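Local coordinates for terminal oxygenase component of carbazole (Janthinobacterium sp., PDB 7BUG), which catalyses, as the terminal oxygenase of carbazole 1,9a-dioxygenase, the angular dioxygenation of carbazole using a Rieske [2Fe-2S] cluster and a mononuclear iron, at residues V19-G24 with Q374-Q379; N27-V32 with F134-D139; S190-D195 with E327-D332; G254-A259 with P276-M281. All coordinates share one frame; numbering follows the deposited sequence. Where two conformers were deposited one is given.

Interaction 1: residues V19-G24 with Q374-Q379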
# COMPACT_ATOMS: atom_id res chain seq x y z
N VAL A 19 -21.02 11.05 -9.61
CA VAL A 19 -19.61 11.20 -9.15
C VAL A 19 -19.47 10.71 -7.71
O VAL A 19 -18.43 10.14 -7.34
CB VAL A 19 -19.13 12.64 -9.34
CG1 VAL A 19 -17.79 12.81 -8.69
CG2 VAL A 19 -19.11 12.98 -10.81
N ASP A 20 -20.51 10.84 -6.88
CA ASP A 20 -20.43 10.34 -5.51
C ASP A 20 -20.48 8.81 -5.47
O ASP A 20 -20.08 8.19 -4.44
CB ASP A 20 -21.58 10.91 -4.68
CG ASP A 20 -21.32 10.88 -3.21
OD1 ASP A 20 -20.15 11.06 -2.83
OD2 ASP A 20 -22.32 10.79 -2.47
N ALA A 21 -21.02 8.18 -6.51
CA ALA A 21 -21.38 6.74 -6.48
C ALA A 21 -20.18 5.82 -6.77
O ALA A 21 -20.27 4.91 -7.59
CB ALA A 21 -22.59 6.47 -7.32
N LYS A 22 -19.08 6.02 -6.04
CA LYS A 22 -17.82 5.28 -6.18
C LYS A 22 -18.03 3.78 -5.93
O LYS A 22 -17.36 2.95 -6.60
CB LYS A 22 -16.79 5.90 -5.23
CG LYS A 22 -15.40 5.30 -5.33
CD LYS A 22 -14.47 5.99 -4.37
CE LYS A 22 -14.36 7.46 -4.70
NZ LYS A 22 -12.97 7.91 -4.45
N LEU A 23 -18.95 3.42 -5.03
CA LEU A 23 -19.25 2.00 -4.69
C LEU A 23 -20.46 1.46 -5.45
O LEU A 23 -20.85 0.30 -5.18
CB LEU A 23 -19.51 1.89 -3.18
CG LEU A 23 -18.28 1.88 -2.31
CD1 LEU A 23 -18.69 2.04 -0.85
CD2 LEU A 23 -17.45 0.60 -2.51
N GLY A 24 -21.05 2.21 -6.37
CA GLY A 24 -22.25 1.81 -7.10
C GLY A 24 -23.53 2.24 -6.41
O GLY A 24 -23.51 2.88 -5.35
N GLN A 374 -31.40 4.11 -7.37
CA GLN A 374 -32.22 3.80 -6.18
C GLN A 374 -31.44 3.93 -4.88
O GLN A 374 -31.94 3.50 -3.82
CB GLN A 374 -32.85 2.41 -6.34
CG GLN A 374 -33.75 2.29 -7.56
CD GLN A 374 -35.07 3.01 -7.40
OE1 GLN A 374 -35.46 3.31 -6.30
NE2 GLN A 374 -35.76 3.30 -8.48
N GLY A 375 -30.27 4.57 -4.89
CA GLY A 375 -29.53 4.85 -3.68
C GLY A 375 -28.03 4.83 -3.92
O GLY A 375 -27.57 4.04 -4.76
N ILE A 376 -27.30 5.63 -3.17
CA ILE A 376 -25.81 5.67 -3.25
C ILE A 376 -25.23 4.80 -2.14
O ILE A 376 -25.38 5.12 -0.93
CB ILE A 376 -25.28 7.11 -3.24
CG1 ILE A 376 -25.72 7.81 -4.53
CG2 ILE A 376 -23.77 7.15 -3.04
CD1 ILE A 376 -25.54 9.28 -4.54
N GLN A 377 -24.53 3.75 -2.53
CA GLN A 377 -23.86 2.88 -1.54
C GLN A 377 -22.73 3.66 -0.90
O GLN A 377 -21.93 4.35 -1.62
CB GLN A 377 -23.34 1.63 -2.24
CG GLN A 377 -22.55 0.72 -1.32
CD GLN A 377 -23.43 -0.21 -0.52
OE1 GLN A 377 -24.64 0.04 -0.37
NE2 GLN A 377 -22.88 -1.31 -0.02
N THR A 378 -22.61 3.54 0.41
CA THR A 378 -21.56 4.27 1.17
C THR A 378 -20.82 3.31 2.10
O THR A 378 -21.23 2.17 2.26
CB THR A 378 -22.16 5.40 2.01
OG1 THR A 378 -22.80 4.80 3.13
CG2 THR A 378 -23.14 6.26 1.24
N GLN A 379 -19.69 3.79 2.59
CA GLN A 379 -18.84 3.00 3.50
C GLN A 379 -19.67 2.71 4.75
O GLN A 379 -19.46 1.65 5.39
CB GLN A 379 -17.50 3.70 3.76
CG GLN A 379 -16.34 3.18 2.93
CD GLN A 379 -16.12 1.69 2.96
OE1 GLN A 379 -16.13 1.02 4.01
NE2 GLN A 379 -15.89 1.15 1.79
O HOH W 1 -21.52 4.51 -4.27
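L23 and G24 meet Q377 where a type I beta turn, A21 to G24, follows helix 16-20 and packs against the linker between helices 360-372 and 379-382. The turn is entered through an inverse gamma turn centred on A21, and it presents the carbonyl of G24 to the linker. Q377 N donates to G24 O at 3.1 Å, with 157° at the hydrogen and the donor in the carbonyl plane. This is the tight part of the contact. L23 CB lies 3.8 Å from Q377 CG, which its first torsion sets anti to the backbone N (chi1 176°). The Q377 chain then bends at CG, and its amide turns away to R26 and to L49 O. The other end of L23 is also engaged: CD1 rests against the T378 carbonyl carbon and, 3.9 Å away, against Q379 NE2, the two side chains crossing at about a right angle.

Toward D20 the packing slackens. I376, partly exposed and modelled in two conformers, brings in the one given CG2 to 4.0 Å from D20 OD2. That is no more than a van der Waals touch, and the carboxylate is instead held by the backbone N atoms of A2 and N3, so the N-terminal residues are tied in beside the contact. A single water also joins turn and linker: it accepts from L23 N and donates to G24 O and, at 2.7 Å, to Q377 O.

Interaction 2: residues N27-V32 with F134-D139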
# COMPACT_ATOMS: atom_id res chain seq x y z
N ASN A 27 -29.84 -0.85 -3.86
CA ASN A 27 -31.26 -1.12 -4.17
C ASN A 27 -31.45 -1.39 -5.66
O ASN A 27 -32.46 -0.99 -6.25
CB ASN A 27 -32.12 0.04 -3.62
CG ASN A 27 -31.90 0.23 -2.15
OD1 ASN A 27 -32.01 -0.74 -1.40
ND2 ASN A 27 -31.55 1.42 -1.70
N HIS A 28 -30.51 -2.13 -6.30
CA HIS A 28 -30.66 -2.70 -7.63
C HIS A 28 -30.19 -4.15 -7.61
O HIS A 28 -29.45 -4.54 -6.70
CB HIS A 28 -29.86 -1.93 -8.70
CG HIS A 28 -30.24 -0.51 -8.92
ND1 HIS A 28 -31.08 -0.14 -9.93
CD2 HIS A 28 -29.89 0.61 -8.27
CE1 HIS A 28 -31.22 1.19 -9.86
NE2 HIS A 28 -30.50 1.69 -8.88
N TRP A 29 -30.64 -4.89 -8.59
CA TRP A 29 -30.19 -6.23 -8.94
C TRP A 29 -28.86 -6.14 -9.68
O TRP A 29 -28.76 -5.32 -10.59
CB TRP A 29 -31.22 -6.93 -9.81
CG TRP A 29 -32.51 -7.27 -9.14
CD1 TRP A 29 -33.68 -6.59 -9.25
CD2 TRP A 29 -32.77 -8.43 -8.34
NE1 TRP A 29 -34.66 -7.22 -8.54
CE2 TRP A 29 -34.15 -8.37 -8.02
CE3 TRP A 29 -32.02 -9.51 -7.88
CZ2 TRP A 29 -34.76 -9.32 -7.21
CZ3 TRP A 29 -32.63 -10.48 -7.14
CH2 TRP A 29 -33.98 -10.39 -6.81
N TYR A 30 -27.95 -7.05 -9.33
CA TYR A 30 -26.67 -7.21 -10.05
C TYR A 30 -26.36 -8.68 -10.30
O TYR A 30 -26.47 -9.49 -9.39
CB TYR A 30 -25.52 -6.67 -9.20
CG TYR A 30 -25.58 -5.18 -9.02
CD1 TYR A 30 -25.07 -4.33 -9.98
CD2 TYR A 30 -26.17 -4.62 -7.92
CE1 TYR A 30 -25.10 -2.95 -9.81
CE2 TYR A 30 -26.27 -3.25 -7.76
CZ TYR A 30 -25.71 -2.40 -8.70
OH TYR A 30 -25.81 -1.06 -8.48
N PRO A 31 -25.86 -9.02 -11.49
CA PRO A 31 -25.35 -10.36 -11.74
C PRO A 31 -23.96 -10.55 -11.16
O PRO A 31 -23.18 -9.62 -11.20
CB PRO A 31 -25.37 -10.47 -13.26
CG PRO A 31 -25.04 -9.11 -13.71
CD PRO A 31 -25.72 -8.18 -12.70
N VAL A 32 -23.70 -11.73 -10.60
CA VAL A 32 -22.38 -11.94 -9.93
C VAL A 32 -21.71 -13.23 -10.39
O VAL A 32 -20.50 -13.34 -10.17
CB VAL A 32 -22.55 -11.93 -8.41
CG1 VAL A 32 -23.00 -10.54 -7.94
CG2 VAL A 32 -23.50 -12.98 -7.93
N PHE A 134 -28.44 -13.30 -9.99
CA PHE A 134 -28.60 -11.87 -9.65
C PHE A 134 -28.85 -11.74 -8.16
O PHE A 134 -29.71 -12.48 -7.60
CB PHE A 134 -29.80 -11.31 -10.42
CG PHE A 134 -29.61 -11.14 -11.89
CD1 PHE A 134 -29.85 -12.16 -12.80
CD2 PHE A 134 -29.14 -9.94 -12.38
CE1 PHE A 134 -29.62 -11.97 -14.16
CE2 PHE A 134 -29.00 -9.74 -13.74
CZ PHE A 134 -29.27 -10.75 -14.62
N ILE A 135 -28.17 -10.80 -7.52
CA ILE A 135 -28.41 -10.44 -6.10
C ILE A 135 -29.00 -9.04 -6.06
O ILE A 135 -28.48 -8.18 -6.77
CB ILE A 135 -27.09 -10.53 -5.31
CG1 ILE A 135 -26.57 -11.96 -5.33
CG2 ILE A 135 -27.24 -9.99 -3.89
CD1 ILE A 135 -25.23 -12.13 -4.70
N TYR A 136 -30.05 -8.86 -5.28
CA TYR A 136 -30.62 -7.53 -5.03
C TYR A 136 -29.86 -6.94 -3.87
O TYR A 136 -30.10 -7.35 -2.74
CB TYR A 136 -32.11 -7.63 -4.73
CG TYR A 136 -32.70 -6.26 -4.53
CD1 TYR A 136 -32.87 -5.41 -5.60
CD2 TYR A 136 -33.07 -5.82 -3.27
CE1 TYR A 136 -33.43 -4.16 -5.43
CE2 TYR A 136 -33.65 -4.58 -3.10
CZ TYR A 136 -33.84 -3.76 -4.18
OH TYR A 136 -34.42 -2.53 -3.97
N LEU A 137 -28.85 -6.11 -4.14
CA LEU A 137 -28.04 -5.50 -3.07
C LEU A 137 -28.80 -4.26 -2.58
O LEU A 137 -28.53 -3.18 -3.02
CB LEU A 137 -26.63 -5.20 -3.55
CG LEU A 137 -25.53 -5.09 -2.50
CD1 LEU A 137 -25.78 -4.01 -1.46
CD2 LEU A 137 -25.29 -6.41 -1.80
N GLY A 138 -29.76 -4.52 -1.73
CA GLY A 138 -30.66 -3.47 -1.23
C GLY A 138 -31.51 -3.99 -0.12
O GLY A 138 -31.50 -5.17 0.21
N ASP A 139 -32.35 -3.09 0.35
CA ASP A 139 -33.13 -3.25 1.59
C ASP A 139 -34.60 -3.27 1.20
O ASP A 139 -34.95 -2.68 0.17
CB ASP A 139 -32.87 -2.06 2.50
CG ASP A 139 -31.39 -1.87 2.71
OD1 ASP A 139 -30.73 -2.90 3.12
OD2 ASP A 139 -30.90 -0.76 2.35
O HOH W 2 -35.38 -0.38 -5.63
O HOH W 3 -31.61 1.55 1.32
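W29 faces Y136 as an antiparallel non-hydrogen-bonded pair and Y30 faces I135 as a hydrogen-bonded one, in strands 28-32 and 134-137 whose directions differ by 142°. Y30 N donates to I135 O and I135 N to Y30 O, both at 2.8 Å.

On the face carrying W29, P31, F134 and Y136, aromatic rings do the packing. Y136 CB sits over the six-membered ring of W29, 3.6 Å from its centroid, a CH-pi contact almost on the ring normal. Y136 CG is anti to the backbone N (chi1 -177°), and beyond it the ring, its edge toward the W29 five-membered ring, stands with its plane at 57° to it. P31 CB lies over the F134 face, 4.1 Å from the centroid and offset toward the rim. V32 CG2 touches CD1 of I135, whose side chain lies on the opposite face with Y30.

At the N27 end of the pair, N27 N donates to L137 O, while N27 OD1 takes D139 N at 2.9 Å, nearly along the C=O axis. One water bridges N27 ND2 and D139 OD2, a second N27 O and Y136 OH; D139 also pairs with K122 and R26.

So the outermost strand of this six-stranded Rieske-domain sheet is joined by backbone bonds through a buried aromatic stretch, and by amide, carboxylate and water where the strands give way to loop.

Interaction 3: residues S190-D195 with E327-D332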
# COMPACT_ATOMS: atom_id res chain seq x y z
N SER A 190 -9.08 -5.27 -34.35
CA SER A 190 -9.59 -6.51 -33.74
C SER A 190 -9.69 -7.64 -34.78
O SER A 190 -10.16 -7.35 -35.85
CB SER A 190 -10.94 -6.34 -33.08
OG SER A 190 -11.37 -7.59 -32.56
N ILE A 191 -9.35 -8.86 -34.38
CA ILE A 191 -9.52 -10.11 -35.17
C ILE A 191 -11.00 -10.23 -35.55
O ILE A 191 -11.27 -10.66 -36.69
CB ILE A 191 -9.02 -11.33 -34.36
CG1 ILE A 191 -9.11 -12.62 -35.18
CG2 ILE A 191 -9.78 -11.46 -33.04
CD1 ILE A 191 -8.03 -12.76 -36.24
N LEU A 192 -11.93 -9.82 -34.66
CA LEU A 192 -13.39 -9.99 -34.92
C LEU A 192 -13.75 -9.16 -36.16
O LEU A 192 -14.47 -9.65 -37.03
CB LEU A 192 -14.23 -9.56 -33.70
CG LEU A 192 -15.74 -9.43 -33.95
CD1 LEU A 192 -16.36 -10.79 -34.18
CD2 LEU A 192 -16.45 -8.76 -32.77
N VAL A 193 -13.27 -7.92 -36.22
CA VAL A 193 -13.61 -6.95 -37.29
C VAL A 193 -13.11 -7.56 -38.63
O VAL A 193 -13.85 -7.51 -39.63
CB VAL A 193 -13.00 -5.57 -36.97
CG1 VAL A 193 -13.08 -4.62 -38.13
CG2 VAL A 193 -13.64 -4.93 -35.73
N LYS A 194 -11.94 -8.21 -38.63
CA LYS A 194 -11.36 -8.81 -39.87
C LYS A 194 -12.09 -10.11 -40.20
O LYS A 194 -12.63 -10.21 -41.29
CB LYS A 194 -9.85 -9.07 -39.73
CG LYS A 194 -9.05 -8.01 -38.99
CD LYS A 194 -7.55 -8.26 -39.00
CE LYS A 194 -6.76 -7.23 -38.21
NZ LYS A 194 -6.77 -5.91 -38.87
N ASP A 195 -12.07 -11.09 -39.30
CA ASP A 195 -12.56 -12.46 -39.56
C ASP A 195 -14.09 -12.53 -39.61
O ASP A 195 -14.58 -13.55 -40.13
CB ASP A 195 -12.07 -13.46 -38.53
CG ASP A 195 -10.58 -13.75 -38.62
OD1 ASP A 195 -9.93 -13.12 -39.46
OD2 ASP A 195 -10.11 -14.58 -37.81
N GLU A 327 -13.53 -12.23 -26.02
CA GLU A 327 -12.10 -12.07 -25.67
C GLU A 327 -11.43 -11.19 -26.71
O GLU A 327 -10.96 -10.11 -26.37
CB GLU A 327 -11.48 -13.45 -25.51
CG GLU A 327 -11.96 -14.14 -24.27
CD GLU A 327 -11.73 -15.64 -24.17
OE1 GLU A 327 -11.12 -16.21 -25.09
OE2 GLU A 327 -12.16 -16.24 -23.18
N GLY A 328 -11.43 -11.59 -27.99
CA GLY A 328 -10.62 -10.97 -29.06
C GLY A 328 -11.07 -9.57 -29.48
O GLY A 328 -10.31 -8.86 -30.16
N PHE A 329 -12.29 -9.15 -29.14
CA PHE A 329 -12.70 -7.75 -29.36
C PHE A 329 -12.66 -6.99 -28.04
O PHE A 329 -12.05 -5.88 -27.95
CB PHE A 329 -14.09 -7.74 -30.00
CG PHE A 329 -14.61 -6.41 -30.42
CD1 PHE A 329 -14.32 -5.89 -31.67
CD2 PHE A 329 -15.40 -5.67 -29.56
CE1 PHE A 329 -14.88 -4.69 -32.07
CE2 PHE A 329 -15.89 -4.44 -29.94
CZ PHE A 329 -15.64 -3.94 -31.19
N ASN A 330 -13.27 -7.56 -26.99
CA ASN A 330 -13.43 -6.77 -25.73
C ASN A 330 -12.17 -6.72 -24.86
O ASN A 330 -12.12 -5.89 -23.96
CB ASN A 330 -14.62 -7.21 -24.87
CG ASN A 330 -15.94 -6.87 -25.53
OD1 ASN A 330 -16.74 -7.77 -25.72
ND2 ASN A 330 -16.18 -5.61 -25.88
N ASN A 331 -11.16 -7.57 -25.12
CA ASN A 331 -9.90 -7.47 -24.36
C ASN A 331 -9.33 -6.05 -24.47
O ASN A 331 -8.76 -5.59 -23.47
CB ASN A 331 -8.88 -8.51 -24.80
CG ASN A 331 -9.05 -9.85 -24.14
OD1 ASN A 331 -9.87 -10.05 -23.22
ND2 ASN A 331 -8.25 -10.81 -24.59
N ASP A 332 -9.49 -5.36 -25.60
CA ASP A 332 -8.96 -3.98 -25.73
C ASP A 332 -9.74 -3.02 -24.82
O ASP A 332 -9.18 -2.08 -24.34
CB ASP A 332 -8.92 -3.48 -27.17
CG ASP A 332 -7.84 -4.18 -28.01
OD1 ASP A 332 -6.72 -4.44 -27.47
OD2 ASP A 332 -8.15 -4.51 -29.15
O HOH W 4 -8.20 -8.88 -31.76
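S190 OG is gripped from two sides of the contact: it donates to G328 O at 2.9 Å and accepts from L192 N at 3.1 Å. The second bond makes S190 the N-cap of helix 191-195. In the first, the hydroxyl stands above the carbonyl plane of G328, 42° out of it. G328 is modelled in two conformers, so this bond is certain only for the one given, where a water also spans I191 N and G328 O.

S190 OG also lies near the plane of the F329 ring at its edge, 3.5 Å from CD1. Further round that edge, in the ring plane, V193 CG2 touches CE1 at 3.9 Å. L192 CD2 comes in obliquely, 3.7 Å from F329 CD1. F329 CG is anti to the backbone N (chi1 -175°), and beyond it the CD1 and CE1 edge of the ring meets the helix residues.

The same ring stacks on the iron ligand H187 and lies about 4 Å from the Fe(II) ion, making the contact a second-shell wall of the active site. L192 continues onto M324 and A325 of helix 307-327, and N330 packs on strand 293-303, so helix 191-195 is set against the link into helix 331-344.

Interaction 4: residues G254-A259 with P276-M281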
# COMPACT_ATOMS: atom_id res chain seq x y z
N GLY A 254 -16.02 -3.86 -44.32
CA GLY A 254 -16.70 -5.16 -44.34
C GLY A 254 -18.18 -4.99 -44.63
O GLY A 254 -18.64 -3.84 -44.73
N GLU A 255 -18.92 -6.09 -44.76
CA GLU A 255 -20.32 -6.10 -45.25
C GLU A 255 -21.31 -6.12 -44.08
O GLU A 255 -22.40 -5.54 -44.26
CB GLU A 255 -20.49 -7.25 -46.25
CG GLU A 255 -19.88 -6.92 -47.61
CD GLU A 255 -19.38 -8.07 -48.46
OE1 GLU A 255 -18.79 -9.03 -47.90
OE2 GLU A 255 -19.55 -8.01 -49.70
N LYS A 256 -20.96 -6.75 -42.94
CA LYS A 256 -21.88 -7.08 -41.81
C LYS A 256 -22.13 -5.80 -41.02
O LYS A 256 -21.16 -5.29 -40.44
CB LYS A 256 -21.35 -8.17 -40.89
CG LYS A 256 -21.76 -9.58 -41.24
CD LYS A 256 -20.84 -10.64 -40.77
CE LYS A 256 -21.37 -12.02 -41.03
NZ LYS A 256 -20.55 -13.05 -40.38
N ILE A 257 -23.34 -5.27 -41.09
CA ILE A 257 -23.81 -4.12 -40.28
C ILE A 257 -24.16 -4.63 -38.88
O ILE A 257 -24.98 -5.55 -38.77
CB ILE A 257 -24.99 -3.40 -40.93
CG1 ILE A 257 -24.64 -2.91 -42.34
CG2 ILE A 257 -25.48 -2.26 -40.05
CD1 ILE A 257 -25.77 -2.19 -43.03
N VAL A 258 -23.51 -4.08 -37.85
CA VAL A 258 -23.76 -4.45 -36.42
C VAL A 258 -23.97 -3.16 -35.62
O VAL A 258 -23.74 -2.04 -36.13
CB VAL A 258 -22.65 -5.33 -35.82
CG1 VAL A 258 -22.57 -6.68 -36.48
CG2 VAL A 258 -21.31 -4.62 -35.84
N ALA A 259 -24.45 -3.32 -34.38
CA ALA A 259 -24.53 -2.24 -33.39
C ALA A 259 -25.40 -1.07 -33.86
O ALA A 259 -25.03 0.06 -33.55
CB ALA A 259 -23.15 -1.80 -33.01
N PRO A 276 -22.08 -9.93 -31.61
CA PRO A 276 -21.04 -9.55 -32.60
C PRO A 276 -21.33 -10.03 -34.04
O PRO A 276 -20.48 -9.90 -34.94
CB PRO A 276 -19.85 -10.31 -32.01
CG PRO A 276 -20.48 -11.60 -31.54
CD PRO A 276 -21.71 -11.10 -30.82
N ASN A 277 -22.55 -10.52 -34.24
CA ASN A 277 -23.09 -11.03 -35.54
C ASN A 277 -24.52 -10.53 -35.69
O ASN A 277 -25.18 -10.20 -34.70
CB ASN A 277 -22.91 -12.53 -35.61
CG ASN A 277 -22.82 -13.07 -37.02
OD1 ASN A 277 -22.02 -12.57 -37.80
ND2 ASN A 277 -23.65 -14.05 -37.35
N PRO A 278 -25.06 -10.37 -36.93
CA PRO A 278 -26.38 -9.78 -37.10
C PRO A 278 -27.55 -10.54 -36.45
O PRO A 278 -28.59 -9.94 -36.36
CB PRO A 278 -26.53 -9.66 -38.63
CG PRO A 278 -25.08 -9.51 -39.08
CD PRO A 278 -24.36 -10.52 -38.23
N ASP A 279 -27.34 -11.79 -36.01
CA ASP A 279 -28.37 -12.71 -35.48
C ASP A 279 -28.32 -12.75 -33.94
O ASP A 279 -29.11 -13.51 -33.30
CB ASP A 279 -28.17 -14.10 -36.10
CG ASP A 279 -26.85 -14.76 -35.70
OD1 ASP A 279 -25.86 -14.03 -35.56
OD2 ASP A 279 -26.83 -16.00 -35.48
N MET A 280 -27.45 -11.95 -33.33
CA MET A 280 -27.31 -12.04 -31.86
C MET A 280 -27.15 -10.65 -31.25
O MET A 280 -27.02 -9.67 -31.97
CB MET A 280 -26.18 -13.01 -31.49
CG MET A 280 -24.82 -12.60 -31.84
SD MET A 280 -23.70 -14.09 -31.93
CE MET A 280 -24.10 -15.06 -30.51
N MET A 281 -27.21 -10.56 -29.92
CA MET A 281 -27.01 -9.27 -29.25
C MET A 281 -26.11 -9.44 -28.04
O MET A 281 -25.92 -10.55 -27.58
CB MET A 281 -28.32 -8.60 -28.86
CG MET A 281 -29.28 -9.44 -28.14
SD MET A 281 -30.94 -8.63 -28.14
CE MET A 281 -31.60 -9.12 -29.74
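K256 is the first residue of the 254-259 loop to meet 276-281, and it does so along most of its length. Its CG lies 4.0 Å from P278 CG, the two side chains crossing at about a right angle. Beyond CG the lysine runs extended, carrying CE past N277 OD1 and letting NZ donate to that oxygen at 3.0 Å. The ammonium nitrogen lies in the carbonyl plane of the amide, on a lone pair, with a C=O...N angle of 143°. N196 completes the polar cluster: its OD1 binds K256 NZ and its ND2 binds N277 OD1, so the asparagine oxygen takes two donors.

The other half of the N277 amide is engaged too. ND2 donates to D279 OD1 at 2.8 Å, reaching the carboxylate from above its plane, 53° out of it. Both oxygen and nitrogen of the amide are therefore spoken for, which fixes which way round it sits.

I257 takes part through its carbonyl: O is 4.0 Å from P278 CG. V258 then turns back, with CG1 anti to the carbonyl carbon (chi1 -66°) and 4.1 Å from P276 O, a loose van der Waals touch of methyl on carbonyl.

In the second segment, P276 follows a cis peptide, and N277 to M280 form a type I beta turn closed by M280 N to N277 O. Such a turn suits a short connection between neighbouring antiparallel strands, here 269-273 and 281-288 in the sheet of the Bet v 1-like catalytic domain.

How the interactions relate
The four contacts fall into two touching pairs. Interactions 1 and 2, centres 14 Å apart, meet through Q374: its N lies 3.0 Å from H28 NE2 and its O 3.0 Å from N27 ND2, both probable hydrogen bonds, so the C-terminal linker is stitched to the edge strand of the Rieske-domain sheet. Interactions 3 and 4, centres 13 Å apart, share apolar packing, with L192 CD2 3.8 Å from P276 CB. They lie on the mononuclear-iron side: F329 flanks H187, while V258 is about 10 Å from the H187 side chain. Interaction 1 is across the chain's centre from both, its centre 33 Å from that of interaction 3, and its segments enclose all the others in sequence.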